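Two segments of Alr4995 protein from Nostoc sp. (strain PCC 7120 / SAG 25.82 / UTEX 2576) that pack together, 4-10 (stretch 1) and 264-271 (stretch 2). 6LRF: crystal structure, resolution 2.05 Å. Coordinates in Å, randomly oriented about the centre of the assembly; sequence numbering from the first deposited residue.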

# COMPACT_ATOMS: atom_id res chain seq x y z
N ARG B 4 -14.27 -24.49 -61.38
CA ARG B 4 -13.07 -25.34 -61.41
C ARG B 4 -11.90 -24.78 -60.59
O ARG B 4 -10.80 -24.56 -61.12
N ILE B 5 -12.13 -24.59 -59.30
CA ILE B 5 -11.14 -23.99 -58.40
C ILE B 5 -9.99 -24.96 -58.06
O ILE B 5 -10.22 -26.14 -57.80
N ARG B 6 -8.76 -24.45 -58.08
CA ARG B 6 -7.58 -25.26 -57.75
C ARG B 6 -6.93 -24.82 -56.44
O ARG B 6 -6.77 -23.63 -56.19
N PHE B 7 -6.55 -25.79 -55.62
CA PHE B 7 -5.76 -25.56 -54.40
C PHE B 7 -4.45 -26.30 -54.50
O PHE B 7 -4.39 -27.39 -55.05
N LEU B 8 -3.40 -25.70 -53.95
CA LEU B 8 -2.10 -26.34 -53.87
C LEU B 8 -1.89 -26.91 -52.48
O LEU B 8 -2.11 -26.20 -51.49
N MSE B 9 -1.48 -28.17 -52.38
CA MSE B 9 -1.14 -28.77 -51.09
C MSE B 9 0.20 -29.50 -51.17
O MSE B 9 0.85 -29.51 -52.20
N CYS B 10 0.61 -30.08 -50.06
CA CYS B 10 1.86 -30.81 -50.04
C CYS B 10 1.76 -31.88 -48.96
O CYS B 10 1.57 -31.57 -47.78
N CYS B 264 -3.79 -23.23 -43.51
CA CYS B 264 -2.33 -23.21 -43.63
C CYS B 264 -1.84 -24.29 -44.58
O CYS B 264 -0.81 -24.12 -45.24
N LEU B 265 -2.57 -25.39 -44.64
CA LEU B 265 -2.18 -26.56 -45.43
C LEU B 265 -2.57 -26.43 -46.92
O LEU B 265 -2.26 -27.31 -47.72
N THR B 266 -3.22 -25.32 -47.26
CA THR B 266 -3.75 -25.09 -48.61
C THR B 266 -3.36 -23.72 -49.15
O THR B 266 -3.16 -22.76 -48.40
N LEU B 267 -3.28 -23.62 -50.48
CA LEU B 267 -3.14 -22.33 -51.14
C LEU B 267 -4.08 -22.31 -52.34
O LEU B 267 -3.99 -23.17 -53.22
N ARG B 268 -5.01 -21.36 -52.37
CA ARG B 268 -5.89 -21.21 -53.52
C ARG B 268 -5.12 -20.56 -54.68
O ARG B 268 -4.69 -19.41 -54.57
N VAL B 269 -4.94 -21.28 -55.77
CA VAL B 269 -4.13 -20.75 -56.86
C VAL B 269 -5.01 -20.23 -58.01
O VAL B 269 -4.51 -19.72 -59.02
N THR B 270 -6.33 -20.35 -57.83
CA THR B 270 -7.34 -19.80 -58.73
C THR B 270 -8.00 -18.57 -58.13
O THR B 270 -9.03 -18.66 -57.46
N GLU B 271 -7.39 -17.40 -58.37
CA GLU B 271 -7.89 -16.13 -57.85
C GLU B 271 -8.12 -15.17 -59.00
O GLU B 271 -7.19 -14.51 -59.46

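Where the antiparallel pairing of these two segments runs out, a side chain takes over from the backbone: the amide of Arg6 finds no carbonyl opposite it and donates instead to the hydroxyl of Thr270, N to OG1 3.2 Å. Thr270 can do this because its CA-to-CB bond points toward the other segment and its chi1 is m. The neighbouring bonds are conventional. Val269 N donates to Arg6 O at 3.0 Å, and Leu8 and Leu267 form a reciprocal pair, Leu8 N to Leu267 O at 2.7 Å and Leu267 N to Leu8 O at 3.0 Å.

The example illustrates how a short antiparallel ladder sorts its side chains by face. Phe7 and Arg268, a non-hydrogen-bonded pair with CA atoms 4.4 Å apart, share one face; Leu8 and Leu267 share the other. On the first face Phe7 (chi1 m) brings CE1 to 3.7 Å from Arg268 CB and CD1 to 4.1 Å from Thr266 CB, so its ring packs against the aliphatic start of the arginine and the threonine, whose chi1 is p. Arg268 is extended, with chi1, chi2 and chi3 all t, and this carries its guanidinium along to Ile5. Although Ile5 leaves its backbone sideways, its m, t rotamer brings the end of the side chain nearer, and CD1 lies over one face of the guanidinium, 3.3 Å from Arg268 NH2. Such a contact leaves the in-plane N-H groups free for polar partners: Arg268 NE donates to Thr270 O at 2.9 Å, in the same segment. A long salt bridge, Arg268 NE to Glu271 OE1 at 3.8 Å, adds charge attraction alone, since the carboxylate oxygen lies well out of the guanidinium plane.

On the opposite face the contacts between the strands are largely apolar. Leu8 and Leu267 adopt the same t, p rotamer and meet with CB atoms 4.2 Å apart, while Val269 (m) extends the patch, its CG1 4.1 Å from Leu8 CB. The other methyl of Val269, CG2, lies 3.6 Å from Arg6 CB. Beyond that point the end of Arg6 leads away, and its guanidinium is hydrogen-bonded elsewhere in the structure.

At the other end, selenomethionine Met9 (m, t, p) sets CG 3.5 Å from Leu265 O and 4.2 Å from Thr266 CG2, and CE reaches Leu265 CB at 4.4 Å. Here a water replaces direct pairing: it accepts from Cys10 N at 3.0 Å and its oxygen lies an unusually short 2.4 Å from Leu265 O, where it can donate, though it cannot serve all its acceptors at once, linking the segments past the last backbone bond.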

# COMPACT_ATOMS: atom_id res chain seq x y z
CB ARG B 4 -12.62 -25.56 -62.86
CG ARG B 4 -13.68 -26.19 -63.76
CD ARG B 4 -13.05 -27.08 -64.83
NE ARG B 4 -12.18 -26.35 -65.75
CZ ARG B 4 -10.86 -26.50 -65.82
NH1 ARG B 4 -10.17 -25.78 -66.69
NH2 ARG B 4 -10.23 -27.36 -65.02
CB ILE B 5 -11.82 -23.52 -57.09
CG1 ILE B 5 -12.93 -22.50 -57.41
CG2 ILE B 5 -10.81 -22.90 -56.13
CD1 ILE B 5 -13.74 -22.06 -56.20
CB ARG B 6 -6.54 -25.18 -58.87
CG ARG B 6 -7.08 -25.39 -60.28
CD ARG B 6 -5.96 -25.30 -61.31
NE ARG B 6 -5.05 -26.45 -61.28
CZ ARG B 6 -5.19 -27.53 -62.05
NH1 ARG B 6 -6.22 -27.62 -62.90
NH2 ARG B 6 -4.32 -28.52 -61.95
CB PHE B 7 -6.50 -26.03 -53.15
CG PHE B 7 -7.70 -25.20 -52.81
CD1 PHE B 7 -7.59 -24.13 -51.93
CD2 PHE B 7 -8.94 -25.49 -53.38
CE1 PHE B 7 -8.69 -23.36 -51.61
CE2 PHE B 7 -10.06 -24.73 -53.06
CZ PHE B 7 -9.94 -23.65 -52.17
CB LEU B 8 -1.01 -25.34 -54.19
CG LEU B 8 0.41 -25.86 -54.08
CD1 LEU B 8 0.61 -26.94 -55.13
CD2 LEU B 8 1.34 -24.70 -54.28
CB MSE B 9 -2.22 -29.75 -50.63
CG MSE B 9 -3.56 -29.08 -50.40
SE MSE B 9 -4.95 -30.26 -49.65
CE MSE B 9 -4.14 -30.66 -47.90
CB CYS B 10 3.04 -29.89 -49.80
SG CYS B 10 4.64 -30.71 -49.76
CB CYS B 264 -1.66 -23.41 -42.27
SG CYS B 264 -1.60 -21.94 -41.22
CB LEU B 265 -2.81 -27.82 -44.82
CG LEU B 265 -2.16 -28.26 -43.51
CD1 LEU B 265 -2.99 -29.35 -42.81
CD2 LEU B 265 -0.73 -28.73 -43.76
CB THR B 266 -5.31 -25.17 -48.65
OG1 THR B 266 -5.88 -24.01 -48.01
CG2 THR B 266 -5.84 -26.44 -47.98
CB LEU B 267 -1.69 -22.11 -51.56
CG LEU B 267 -1.39 -20.83 -52.34
CD1 LEU B 267 -1.67 -19.59 -51.51
CD2 LEU B 267 0.04 -20.84 -52.81
CB ARG B 268 -7.12 -20.39 -53.15
CG ARG B 268 -8.03 -20.07 -54.33
CD ARG B 268 -9.46 -19.78 -53.87
NE ARG B 268 -10.31 -19.39 -55.00
CZ ARG B 268 -11.64 -19.46 -54.98
NH1 ARG B 268 -12.26 -19.91 -53.90
NH2 ARG B 268 -12.34 -19.09 -56.05
CB VAL B 269 -3.14 -21.80 -57.37
CG1 VAL B 269 -2.04 -21.99 -56.35
CG2 VAL B 269 -3.86 -23.14 -57.62
CB THR B 270 -8.45 -20.84 -59.05
OG1 THR B 270 -7.86 -21.94 -59.76
CG2 THR B 270 -9.55 -20.24 -59.93
CB GLU B 271 -6.90 -15.50 -56.85
CG GLU B 271 -6.61 -16.32 -55.60
CD GLU B 271 -7.78 -16.33 -54.62
OE1 GLU B 271 -8.89 -15.91 -55.01
OE2 GLU B 271 -7.57 -16.76 -53.46
O HOH W 1 -0.71 -29.19 -47.51